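Local coordinates for protein hydrogenase maturation protease HycI (Thermococcus kodakarensis KOD1, PDB 5ZBY) that probably acts as an endopeptidase that cleaves the C-terminal end of a [NiFe] hydrogenase precursor during maturation of that enzyme, at residues T12-G18 / D45-C51; G18-R24 / G52-E56; D26-G30 / F72-I76; E84-P90 / I120-Q126. All blocks are in the same frame, centred on the assembly; numbering follows the deposited sequence.

Contacts 1, 3 and 4 reach one mixed beta sheet, and contact 2 ties together two loops at the C-terminal ends of its strands. Contact 1 pairs the edge strand 46-50 with strand 14-18, which probably bonds onward to contact 3 through C17 O and V73 N, 2.9 Å apart. Strand 69-75 of contact 3 meets contact 4 in the same way, F72 O lying 2.8 Å from I123 N. Contacts 2 and 3 are the closest pair, centres about 8 Å apart. Both border a bound EPE, probably from the crystallisation liquor: G20 of contact 2 and D74 of contact 3 each come within about 3 Å of it, nearest atoms.

Contact 1. Residues T12-G18 / D45-C51; sequences TRIVICG and DVLILNC
D45 meets T12 and R13 just ahead of the parallel strands 14-18 and 46-50, which form a beta-alpha-beta unit joined through helix 29-40. The D45 carboxylate stands too far from R13 for a salt bridge, with OD2 of D45 4.1 Å from NH1 of R13 and the two flat groups 86° apart. A water spans the gap, donating to OD2 and accepting from NH1; the guanidinium has its main partner in F65, by a hydrogen bond and a cation-pi contact. The D45 carbonyl starts the ladder, its O accepting from I14 N at 3.0 Å. V46 pairs with I14, and both touch L155 of helix 138-156. L47 bonds both ways, giving its N-H to I14 O and accepting from I16 N. On the face with F65 and I62, CG1 of V15 is anti to the backbone N (chi1 -179°), which sets it 4.1 Å from both L47 CD2 and L49 CD1. I48 returns to the other face, where its chi2 of -69° folds CD1 back to within 3.7 Å of I16 CD1. I16 and I48, whose beta-branching suits extended backbone, both pack on L37. L49 repeats the double bonding, to I16 O and from G18 N. N50 pairs with G18 and turns its OD1 to G52 N. The last rung runs from C51 N to G18 O, with C51 SG 3.8 Å from C17 CB.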
loop_
_atom_site.group_PDB
_atom_site.type_symbol
_atom_site.label_atom_id
_atom_site.label_comp_id
_atom_site.label_asym_id
_atom_site.label_seq_id
_atom_site.Cartn_x
_atom_site.Cartn_y
_atom_site.Cartn_z
ATOM N N THR A 12 -2.130 -16.682 -3.995
ATOM C CA THR A 12 -0.767 -17.160 -4.232
ATOM C C THR A 12 0.187 -16.091 -4.748
ATOM O O THR A 12 1.262 -15.894 -4.183
ATOM C CB THR A 12 -0.761 -18.308 -5.213
ATOM O OG1 THR A 12 -1.545 -19.360 -4.648
ATOM C CG2 THR A 12 0.690 -18.784 -5.463
ATOM N N ARG A 13 -0.203 -15.417 -5.827
ATOM C CA ARG A 13 0.692 -14.437 -6.414
ATOM C C ARG A 13 0.270 -13.052 -5.886
ATOM O O ARG A 13 -0.856 -12.622 -6.122
ATOM C CB ARG A 13 0.661 -14.479 -7.942
ATOM C CG ARG A 13 1.142 -15.843 -8.562
ATOM C CD ARG A 13 1.209 -15.671 -10.064
ATOM N NE ARG A 13 2.211 -14.749 -10.516
ATOM C CZ ARG A 13 3.501 -15.017 -10.541
ATOM N NH1 ARG A 13 3.958 -16.229 -10.162
ATOM N NH2 ARG A 13 4.336 -14.102 -11.003
ATOM N N ILE A 14 1.214 -12.342 -5.272
ATOM C CA ILE A 14 0.877 -11.107 -4.551
ATOM C C ILE A 14 1.780 -9.998 -5.039
ATOM O O ILE A 14 3.008 -10.210 -5.193
ATOM C CB ILE A 14 1.045 -11.323 -3.076
ATOM C CG1 ILE A 14 0.052 -12.402 -2.628
ATOM C CG2 ILE A 14 0.699 -10.018 -2.281
ATOM C CD1 ILE A 14 0.247 -12.871 -1.281
ATOM N N VAL A 15 1.203 -8.823 -5.302
ATOM C CA VAL A 15 2.025 -7.663 -5.573
ATOM C C VAL A 15 1.753 -6.701 -4.438
ATOM O O VAL A 15 0.587 -6.456 -4.117
ATOM C CB VAL A 15 1.714 -7.030 -6.956
ATOM C CG1 VAL A 15 2.636 -5.815 -7.214
ATOM C CG2 VAL A 15 1.871 -8.071 -8.108
ATOM N N ILE A 16 2.814 -6.209 -3.791
ATOM C CA ILE A 16 2.646 -5.191 -2.767
ATOM C C ILE A 16 3.290 -3.905 -3.272
ATOM O O ILE A 16 4.438 -3.920 -3.697
ATOM C CB ILE A 16 3.262 -5.630 -1.447
ATOM C CG1 ILE A 16 2.549 -6.924 -0.992
ATOM C CG2 ILE A 16 3.038 -4.543 -0.369
ATOM C CD1 ILE A 16 3.231 -7.597 0.127
ATOM N N CYS A 17 2.506 -2.834 -3.280
ATOM C CA CYS A 17 2.870 -1.557 -3.899
ATOM C C CYS A 17 2.917 -0.483 -2.855
ATOM O O CYS A 17 1.853 -0.103 -2.360
ATOM C CB CYS A 17 1.819 -1.151 -4.925
ATOM S SG CYS A 17 1.885 -2.186 -6.384
ATOM N N GLY A 18 4.104 0.023 -2.521
ATOM C CA GLY A 18 4.191 1.121 -1.563
ATOM C C GLY A 18 4.053 2.457 -2.263
ATOM O O GLY A 18 4.688 2.719 -3.265
ATOM N N ASP A 45 6.790 -15.832 -5.738
ATOM C CA ASP A 45 5.357 -15.579 -5.919
ATOM C C ASP A 45 4.980 -14.170 -5.488
ATOM O O ASP A 45 3.822 -13.801 -5.645
ATOM C CB ASP A 45 4.535 -16.535 -5.092
ATOM C CG ASP A 45 4.744 -17.994 -5.510
ATOM O OD1 ASP A 45 5.155 -18.782 -4.644
ATOM O OD2 ASP A 45 4.476 -18.324 -6.679
ATOM N N VAL A 46 5.943 -13.405 -4.981
ATOM C CA VAL A 46 5.608 -12.058 -4.485
ATOM C C VAL A 46 6.488 -10.995 -5.163
ATOM O O VAL A 46 7.709 -11.166 -5.262
ATOM C CB VAL A 46 5.792 -11.977 -2.973
ATOM C CG1 VAL A 46 5.573 -10.525 -2.473
ATOM C CG2 VAL A 46 4.828 -12.910 -2.242
ATOM N N LEU A 47 5.867 -9.908 -5.622
ATOM C CA LEU A 47 6.558 -8.766 -6.163
ATOM C C LEU A 47 6.316 -7.564 -5.256
ATOM O O LEU A 47 5.163 -7.263 -4.973
ATOM C CB LEU A 47 6.056 -8.478 -7.562
ATOM C CG LEU A 47 6.496 -7.186 -8.243
ATOM C CD1 LEU A 47 8.035 -7.127 -8.387
ATOM C CD2 LEU A 47 5.797 -6.980 -9.570
ATOM N N ILE A 48 7.394 -6.906 -4.820
ATOM C CA ILE A 48 7.307 -5.678 -4.009
ATOM C C ILE A 48 7.771 -4.508 -4.861
ATOM O O ILE A 48 8.868 -4.519 -5.448
ATOM C CB ILE A 48 8.174 -5.765 -2.750
ATOM C CG1 ILE A 48 7.997 -7.087 -1.994
ATOM C CG2 ILE A 48 7.891 -4.530 -1.828
ATOM C CD1 ILE A 48 6.635 -7.228 -1.355
ATOM N N LEU A 49 6.933 -3.492 -4.965
ATOM C CA LEU A 49 7.257 -2.302 -5.744
ATOM C C LEU A 49 7.202 -1.048 -4.889
ATOM O O LEU A 49 6.277 -0.864 -4.084
ATOM C CB LEU A 49 6.258 -2.122 -6.874
ATOM C CG LEU A 49 6.243 -3.173 -7.963
ATOM C CD1 LEU A 49 5.060 -2.909 -8.879
ATOM C CD2 LEU A 49 7.594 -3.112 -8.715
ATOM N N ASN A 50 8.189 -0.187 -5.070
ATOM C CA ASN A 50 8.141 1.183 -4.568
ATOM C C ASN A 50 7.603 2.041 -5.706
ATOM O O ASN A 50 8.287 2.255 -6.718
ATOM C CB ASN A 50 9.533 1.626 -4.101
ATOM C CG ASN A 50 9.563 3.071 -3.601
ATOM O OD1 ASN A 50 8.670 3.885 -3.878
ATOM N ND2 ASN A 50 10.604 3.384 -2.846
ATOM N N CYS A 51 6.364 2.498 -5.585
ATOM C CA CYS A 51 5.697 3.222 -6.665
ATOM C C CYS A 51 5.846 4.747 -6.542
ATOM O O CYS A 51 5.351 5.486 -7.404
ATOM C CB CYS A 51 4.205 2.908 -6.682
ATOM S SG CYS A 51 3.904 1.178 -7.096
HETATM O O HOH W 1 2.776 -18.643 -8.647
#

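Contact 2. Residues G18-R24 / G52-E56; sequences GIGNDVR and GEMPE
E53 and R24 carry the charged part of this contact between two loops, each leaving the C-terminal end of a parallel strand. R24 NH1 donates to E53 OE1 at 2.8 Å, a salt bridge in which the oxygen lies in the guanidinium plane but is itself met from above the carboxylate plane, the two groups being 82° apart. NH2 adds a weak bond to the same oxygen, which also accepts from a water. The other carboxylate oxygen, OE2, takes a weak bond from N21 ND2 at 3.0 Å. E53 reaches this far because its chain is extended beyond CG (chi2 172°). N21 does more: OD1 accepts from V23 N in an Asx turn, and CB sits over the centre of one guanidinium face of R24. Among backbone groups, G20 N donates to G52 O at 2.9 Å, approaching from above the carbonyl plane. Glycine suits both places: at G20's backbone angles any CB would collide with the carbonyl oxygen of I19, and G52 has positive phi. G20 also borders the bound EPE, probably from the crystallisation liquor. The apolar part is small, I19 CD1 touching P55 CG at 4.1 Å beside F72. R24 NE makes a second salt bridge, to D27, so two acids share the guanidinium. This shared positive charge is likely to favour the ionised form of E53 and to couple the loop 52-56 to the turn 21-24.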
loop_
_atom_site.group_PDB
_atom_site.type_symbol
_atom_site.label_atom_id
_atom_site.label_comp_id
_atom_site.label_asym_id
_atom_site.label_seq_id
_atom_site.Cartn_x
_atom_site.Cartn_y
_atom_site.Cartn_z
ATOM N N GLY A 18 4.104 0.023 -2.521
ATOM C CA GLY A 18 4.191 1.121 -1.563
ATOM C C GLY A 18 4.053 2.457 -2.263
ATOM O O GLY A 18 4.688 2.719 -3.265
ATOM N N ILE A 19 3.210 3.326 -1.729
ATOM C CA ILE A 19 2.945 4.628 -2.289
ATOM C C ILE A 19 3.403 5.641 -1.279
ATOM O O ILE A 19 3.130 5.511 -0.091
ATOM C CB ILE A 19 1.409 4.848 -2.576
ATOM C CG1 ILE A 19 0.932 3.786 -3.588
ATOM C CG2 ILE A 19 1.136 6.235 -3.176
ATOM C CD1 ILE A 19 -0.585 3.811 -3.709
ATOM N N GLY A 20 4.105 6.686 -1.727
ATOM C CA GLY A 20 4.414 7.754 -0.778
ATOM C C GLY A 20 5.593 8.579 -1.249
ATOM O O GLY A 20 5.999 8.462 -2.402
ATOM N N ASN A 21 6.114 9.429 -0.354
ATOM C CA ASN A 21 7.191 10.357 -0.674
ATOM C C ASN A 21 8.131 10.394 0.527
ATOM O O ASN A 21 7.708 10.785 1.606
ATOM C CB ASN A 21 6.603 11.712 -0.984
ATOM C CG ASN A 21 7.666 12.758 -1.301
ATOM O OD1 ASN A 21 8.812 12.660 -0.846
ATOM N ND2 ASN A 21 7.289 13.730 -2.092
ATOM N N ASP A 22 9.374 9.946 0.363
ATOM C CA ASP A 22 10.250 9.732 1.523
ATOM C C ASP A 22 10.826 11.028 2.137
ATOM O O ASP A 22 11.475 10.974 3.199
ATOM C CB ASP A 22 11.400 8.769 1.163
ATOM C CG ASP A 22 12.201 9.218 -0.061
ATOM O OD1 ASP A 22 11.795 10.189 -0.748
ATOM O OD2 ASP A 22 13.223 8.566 -0.366
ATOM N N VAL A 23 10.585 12.166 1.497
ATOM C CA VAL A 23 10.943 13.466 2.065
ATOM C C VAL A 23 9.743 14.330 2.467
ATOM O O VAL A 23 9.874 15.524 2.654
ATOM C CB VAL A 23 11.882 14.269 1.150
ATOM C CG1 VAL A 23 13.026 13.392 0.683
ATOM C CG2 VAL A 23 11.123 14.854 -0.027
ATOM N N ARG A 24 8.571 13.725 2.564
ATOM C CA ARG A 24 7.362 14.452 2.917
ATOM C C ARG A 24 6.775 14.028 4.262
ATOM O O ARG A 24 5.594 13.767 4.367
ATOM C CB ARG A 24 6.312 14.401 1.815
ATOM C CG ARG A 24 5.485 15.670 1.740
ATOM C CD ARG A 24 4.749 15.801 0.423
ATOM N NE ARG A 24 3.774 14.736 0.245
ATOM C CZ ARG A 24 3.449 14.221 -0.933
ATOM N NH1 ARG A 24 4.025 14.675 -2.034
ATOM N NH2 ARG A 24 2.551 13.252 -1.007
ATOM N N GLY A 52 6.471 5.185 -5.460
ATOM C CA GLY A 52 6.510 6.615 -5.160
ATOM C C GLY A 52 5.108 7.166 -5.176
ATOM O O GLY A 52 4.196 6.566 -4.632
ATOM N N GLU A 53 4.922 8.324 -5.803
ATOM C CA GLU A 53 3.608 8.871 -5.950
ATOM C C GLU A 53 2.928 8.539 -7.250
ATOM O O GLU A 53 1.889 9.107 -7.585
ATOM C CB GLU A 53 3.685 10.405 -5.770
ATOM C CG GLU A 53 4.111 10.811 -4.358
ATOM C CD GLU A 53 4.350 12.305 -4.306
ATOM O OE1 GLU A 53 3.365 13.064 -4.267
ATOM O OE2 GLU A 53 5.527 12.711 -4.343
ATOM N N MET A 54 3.440 7.540 -7.988
ATOM C CA MET A 54 2.925 7.273 -9.321
ATOM C C MET A 54 2.600 5.803 -9.530
ATOM O O MET A 54 3.176 5.138 -10.423
ATOM C CB MET A 54 3.933 7.784 -10.376
ATOM C CG MET A 54 4.045 9.329 -10.288
ATOM S SD MET A 54 4.128 10.147 -11.866
ATOM C CE MET A 54 2.589 9.584 -12.586
ATOM N N PRO A 55 1.646 5.253 -8.765
ATOM C CA PRO A 55 1.312 3.836 -9.009
ATOM C C PRO A 55 0.818 3.561 -10.419
ATOM O O PRO A 55 1.039 2.455 -10.935
ATOM C CB PRO A 55 0.205 3.540 -7.990
ATOM C CG PRO A 55 -0.329 4.914 -7.605
ATOM C CD PRO A 55 0.861 5.832 -7.641
ATOM N N GLU A 56 0.225 4.566 -11.060
ATOM C CA GLU A 56 -0.278 4.409 -12.421
ATOM C C GLU A 56 0.832 4.027 -13.377
ATOM O O GLU A 56 0.585 3.328 -14.365
ATOM C CB GLU A 56 -0.940 5.708 -12.905
ATOM C CG GLU A 56 -0.025 6.913 -12.875
ATOM C CD GLU A 56 -0.239 7.791 -11.631
ATOM O OE1 GLU A 56 -0.317 7.257 -10.493
ATOM O OE2 GLU A 56 -0.357 9.029 -11.785
HETATM O O HOH W 2 0.782 12.339 -3.665
#

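Contact 3. Residues D26-G30 / F72-I76; sequences DDAFG and FVDAI
F29 packs on V73 and A75 where the start of helix 29-40 lies against the C-terminal end of strand 69-75, a helix-on-sheet contact of this alpha/beta fold. CE2 of the F29 ring meets V73 CG1 at 3.5 Å, the two side chains crossing at about a right angle, while CD2 comes 3.7 Å from D74 O. The ring gets there because CG is anti to the backbone N (chi1 178°), and its far end continues to C125 and L147. A leucine in place of F29 would probably lose part of this reach and open a gap between V73 and C125. G30 lets the chains close up: its CA makes a CH...O contact with V73 O at 3.5 Å, and a CB would clash with that oxygen. A small residue likewise suits A75, whose CB touches both D26 O and D27 OD1. Farther out, D26 accepts from the backbone of G128 and S129 and bonds S137 OG, while OD2 of D27 is held by R24. D74 hydrogen-bonds the bound EPE. One water accepts from both G30 N and A75 N; a second donates to D27 OD1 at 2.7 Å and to A75 O at 3.0 Å.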
loop_
_atom_site.group_PDB
_atom_site.type_symbol
_atom_site.label_atom_id
_atom_site.label_comp_id
_atom_site.label_asym_id
_atom_site.label_seq_id
_atom_site.Cartn_x
_atom_site.Cartn_y
_atom_site.Cartn_z
ATOM N N ASP A 26 5.414 12.161 7.376
ATOM C CA ASP A 26 4.724 10.870 7.552
ATOM C C ASP A 26 4.232 10.289 6.231
ATOM O O ASP A 26 3.834 9.112 6.199
ATOM C CB ASP A 26 3.551 11.033 8.507
ATOM C CG ASP A 26 4.001 11.283 9.948
ATOM O OD1 ASP A 26 5.128 10.899 10.307
ATOM O OD2 ASP A 26 3.159 11.746 10.738
ATOM N N ASP A 27 4.201 11.076 5.154
ATOM C CA ASP A 27 3.878 10.521 3.809
ATOM C C ASP A 27 4.937 9.555 3.307
ATOM O O ASP A 27 4.724 8.890 2.273
ATOM C CB ASP A 27 3.698 11.658 2.790
ATOM C CG ASP A 27 2.266 12.116 2.680
ATOM O OD1 ASP A 27 1.392 11.482 3.308
ATOM O OD2 ASP A 27 1.998 13.102 1.950
ATOM N N ALA A 28 6.030 9.402 4.050
ATOM C CA ALA A 28 7.010 8.358 3.702
ATOM C C ALA A 28 6.453 6.963 3.973
ATOM O O ALA A 28 7.027 5.981 3.541
ATOM C CB ALA A 28 8.281 8.532 4.479
ATOM N N PHE A 29 5.381 6.876 4.760
ATOM C CA PHE A 29 4.925 5.558 5.261
ATOM C C PHE A 29 4.978 4.399 4.240
ATOM O O PHE A 29 5.619 3.383 4.505
ATOM C CB PHE A 29 3.500 5.666 5.786
ATOM C CG PHE A 29 2.947 4.360 6.261
ATOM C CD1 PHE A 29 3.351 3.828 7.461
ATOM C CD2 PHE A 29 2.014 3.692 5.499
ATOM C CE1 PHE A 29 2.856 2.588 7.897
ATOM C CE2 PHE A 29 1.506 2.465 5.930
ATOM C CZ PHE A 29 1.937 1.926 7.150
ATOM N N GLY A 30 4.327 4.568 3.094
ATOM C CA GLY A 30 4.168 3.460 2.152
ATOM C C GLY A 30 5.505 3.033 1.576
ATOM O O GLY A 30 5.749 1.838 1.377
ATOM N N PHE A 72 -2.026 -2.109 -2.058
ATOM C CA PHE A 72 -1.446 -0.765 -2.037
ATOM C C PHE A 72 -1.255 -0.375 -0.605
ATOM O O PHE A 72 -2.094 -0.694 0.226
ATOM C CB PHE A 72 -2.365 0.230 -2.753
ATOM C CG PHE A 72 -2.389 0.009 -4.240
ATOM C CD1 PHE A 72 -3.455 -0.615 -4.853
ATOM C CD2 PHE A 72 -1.296 0.385 -5.012
ATOM C CE1 PHE A 72 -3.446 -0.848 -6.256
ATOM C CE2 PHE A 72 -1.288 0.127 -6.405
ATOM C CZ PHE A 72 -2.359 -0.448 -7.013
ATOM N N VAL A 73 -0.134 0.258 -0.283
ATOM C CA VAL A 73 0.128 0.658 1.105
ATOM C C VAL A 73 0.442 2.161 1.068
ATOM O O VAL A 73 1.302 2.590 0.302
ATOM C CB VAL A 73 1.302 -0.107 1.721
ATOM C CG1 VAL A 73 1.564 0.335 3.156
ATOM C CG2 VAL A 73 1.105 -1.660 1.632
ATOM N N ASP A 74 -0.287 2.979 1.824
ATOM C CA ASP A 74 -0.128 4.447 1.709
ATOM C C ASP A 74 -0.465 5.100 3.082
ATOM O O ASP A 74 -1.190 4.544 3.897
ATOM C CB ASP A 74 -1.071 5.000 0.612
ATOM C CG ASP A 74 -0.718 6.422 0.157
ATOM O OD1 ASP A 74 0.381 6.910 0.499
ATOM O OD2 ASP A 74 -1.519 7.002 -0.587
ATOM N N ALA A 75 0.117 6.261 3.341
ATOM C CA ALA A 75 -0.412 7.122 4.378
ATOM C C ALA A 75 -1.750 7.725 3.949
ATOM O O ALA A 75 -1.818 8.428 2.956
ATOM C CB ALA A 75 0.596 8.263 4.663
ATOM N N ILE A 76 -2.804 7.516 4.732
ATOM C CA ILE A 76 -4.136 7.912 4.346
ATOM C C ILE A 76 -4.736 8.718 5.476
ATOM O O ILE A 76 -4.723 8.244 6.619
ATOM C CB ILE A 76 -5.045 6.661 4.088
ATOM C CG1 ILE A 76 -4.517 5.821 2.925
ATOM C CG2 ILE A 76 -6.481 7.094 3.873
ATOM C CD1 ILE A 76 -4.508 6.538 1.616
HETATM O O HOH W 3 2.916 6.849 2.300
HETATM O O HOH W 4 -1.307 11.347 3.615
#

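Contact 4. Residues E84-P90 / I120-Q126; sequences EFIIADP and IVLIGCQ
The antiparallel edge of the mixed sheet is formed here, with strand 85-88 running against strand 119-125 so that F85 faces C125, I86 faces G124, I87 faces I123 and A88 faces L122. I86 with G124 and A88 with L122 are the hydrogen-bonded pairs, each joined by two bonds; A88 N to L122 O is 2.8 Å and lies in the carbonyl plane. Q126 N extends the ladder to E84 O, and the Q126 side chain turns to H77 and F78. At the non-hydrogen-bonded pair F85 and C125, the thiol approaches the ring obliquely, SG of C125 3.8 Å from CE1 of F85, a sulfur-aromatic contact. G124 O meets the same ring at its edge. A serine in place of F85 would take the ring away, and C125 SG would probably be left without its sulfur-aromatic partner, with a gap beside R143 of helix 138-156. On this face V121 holds CG2 anti to its backbone N (chi1 66°, measured to CG1), which places it diagonally against I87 CG2 at 3.6 Å, near V7. On the other face G124 has to be small: a CB there would clash with I86 CG2, which already sits 3.7 Å from G124 CA. P90 ends the pairing, as a residue without an N-H can, and packs against A109 of helix 105-116; its ring CG lies 3.7 Å from I120 CG2.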
loop_
_atom_site.group_PDB
_atom_site.type_symbol
_atom_site.label_atom_id
_atom_site.label_comp_id
_atom_site.label_asym_id
_atom_site.label_seq_id
_atom_site.Cartn_x
_atom_site.Cartn_y
_atom_site.Cartn_z
ATOM N N GLU A 84 -2.853 4.934 13.291
ATOM C CA GLU A 84 -3.926 3.955 13.232
ATOM C C GLU A 84 -3.973 3.397 11.812
ATOM O O GLU A 84 -3.772 4.132 10.845
ATOM C CB GLU A 84 -5.243 4.608 13.586
ATOM C CG GLU A 84 -6.449 3.712 13.579
ATOM C CD GLU A 84 -7.703 4.442 14.091
ATOM O OE1 GLU A 84 -7.612 5.607 14.595
ATOM O OE2 GLU A 84 -8.804 3.862 13.953
ATOM N N PHE A 85 -4.287 2.112 11.691
ATOM C CA PHE A 85 -4.405 1.487 10.374
ATOM C C PHE A 85 -5.838 1.432 9.855
ATOM O O PHE A 85 -6.814 1.374 10.636
ATOM C CB PHE A 85 -3.850 0.068 10.446
ATOM C CG PHE A 85 -2.402 -0.012 10.695
ATOM C CD1 PHE A 85 -1.499 0.673 9.887
ATOM C CD2 PHE A 85 -1.902 -0.863 11.674
ATOM C CE1 PHE A 85 -0.129 0.569 10.097
ATOM C CE2 PHE A 85 -0.537 -0.990 11.888
ATOM C CZ PHE A 85 0.375 -0.275 11.080
ATOM N N ILE A 86 -5.989 1.413 8.536
ATOM C CA ILE A 86 -7.280 1.167 7.914
ATOM C C ILE A 86 -7.086 0.176 6.780
ATOM O O ILE A 86 -6.037 0.184 6.150
ATOM C CB ILE A 86 -7.891 2.452 7.395
ATOM C CG1 ILE A 86 -9.279 2.202 6.820
ATOM C CG2 ILE A 86 -6.968 3.188 6.388
ATOM C CD1 ILE A 86 -10.123 3.473 6.834
ATOM N N ILE A 87 -8.052 -0.718 6.583
ATOM C CA ILE A 87 -8.007 -1.637 5.442
ATOM C C ILE A 87 -9.219 -1.320 4.617
ATOM O O ILE A 87 -10.338 -1.365 5.108
ATOM C CB ILE A 87 -7.987 -3.108 5.860
ATOM C CG1 ILE A 87 -6.745 -3.375 6.714
ATOM C CG2 ILE A 87 -8.016 -3.979 4.594
ATOM C CD1 ILE A 87 -6.539 -4.837 7.101
ATOM N N ALA A 88 -9.015 -0.923 3.370
ATOM C CA ALA A 88 -10.123 -0.444 2.560
ATOM C C ALA A 88 -10.123 -1.053 1.185
ATOM O O ALA A 88 -9.108 -1.594 0.747
ATOM C CB ALA A 88 -10.084 1.079 2.441
ATOM N N ASP A 89 -11.267 -0.934 0.515
ATOM C CA ASP A 89 -11.478 -1.371 -0.870
ATOM C C ASP A 89 -11.324 -0.173 -1.788
ATOM O O ASP A 89 -12.197 0.717 -1.867
ATOM C CB ASP A 89 -12.863 -2.008 -1.017
ATOM C CG ASP A 89 -13.199 -2.401 -2.454
ATOM O OD1 ASP A 89 -12.336 -2.283 -3.352
ATOM O OD2 ASP A 89 -14.352 -2.841 -2.688
ATOM N N PRO A 90 -10.186 -0.097 -2.492
ATOM C CA PRO A 90 -9.930 1.122 -3.248
ATOM C C PRO A 90 -10.773 1.225 -4.511
ATOM O O PRO A 90 -10.764 2.280 -5.123
ATOM C CB PRO A 90 -8.417 1.020 -3.568
ATOM C CG PRO A 90 -8.207 -0.436 -3.699
ATOM C CD PRO A 90 -9.091 -1.084 -2.633
ATOM N N ILE A 120 -8.055 -6.391 -5.055
ATOM C CA ILE A 120 -7.216 -5.249 -4.758
ATOM C C ILE A 120 -7.554 -4.779 -3.362
ATOM O O ILE A 120 -8.737 -4.613 -3.060
ATOM C CB ILE A 120 -7.460 -4.075 -5.714
ATOM C CG1 ILE A 120 -7.665 -4.563 -7.173
ATOM C CG2 ILE A 120 -6.367 -3.006 -5.548
ATOM C CD1 ILE A 120 -6.390 -5.036 -7.855
ATOM N N VAL A 121 -6.548 -4.485 -2.546
ATOM C CA VAL A 121 -6.842 -3.899 -1.217
ATOM C C VAL A 121 -5.926 -2.690 -0.974
ATOM O O VAL A 121 -4.843 -2.599 -1.588
ATOM C CB VAL A 121 -6.684 -4.963 -0.137
ATOM C CG1 VAL A 121 -5.258 -5.399 -0.017
ATOM C CG2 VAL A 121 -7.160 -4.474 1.171
ATOM N N LEU A 122 -6.377 -1.722 -0.140
ATOM C CA LEU A 122 -5.537 -0.622 0.304
ATOM C C LEU A 122 -5.320 -0.744 1.795
ATOM O O LEU A 122 -6.295 -0.900 2.547
ATOM C CB LEU A 122 -6.195 0.723 -0.038
ATOM C CG LEU A 122 -5.635 1.998 0.605
ATOM C CD1 LEU A 122 -4.201 2.257 0.181
ATOM C CD2 LEU A 122 -6.554 3.182 0.241
ATOM N N ILE A 123 -4.068 -0.743 2.251
ATOM C CA ILE A 123 -3.788 -0.620 3.674
ATOM C C ILE A 123 -3.270 0.804 3.929
ATOM O O ILE A 123 -2.216 1.171 3.402
ATOM C CB ILE A 123 -2.756 -1.657 4.185
ATOM C CG1 ILE A 123 -3.230 -3.073 3.862
ATOM C CG2 ILE A 123 -2.531 -1.462 5.734
ATOM C CD1 ILE A 123 -2.106 -4.114 4.062
ATOM N N GLY A 124 -3.985 1.581 4.741
ATOM C CA GLY A 124 -3.571 2.944 5.029
ATOM C C GLY A 124 -3.099 3.104 6.459
ATOM O O GLY A 124 -3.473 2.332 7.334
ATOM N N CYS A 125 -2.278 4.121 6.697
ATOM C CA CYS A 125 -1.891 4.467 8.061
ATOM C C CYS A 125 -2.105 5.962 8.214
ATOM O O CYS A 125 -1.737 6.707 7.328
ATOM C CB CYS A 125 -0.423 4.098 8.301
ATOM S SG CYS A 125 0.109 4.382 9.985
ATOM N N GLN A 126 -2.756 6.401 9.290
ATOM C CA GLN A 126 -3.059 7.841 9.477
ATOM C C GLN A 126 -1.791 8.663 9.768
ATOM O O GLN A 126 -1.102 8.396 10.732
ATOM C CB GLN A 126 -4.067 7.985 10.628
ATOM C CG GLN A 126 -4.286 9.426 11.070
ATOM C CD GLN A 126 -5.138 10.145 10.086
ATOM O OE1 GLN A 126 -6.240 9.676 9.736
ATOM N NE2 GLN A 126 -4.655 11.283 9.604
#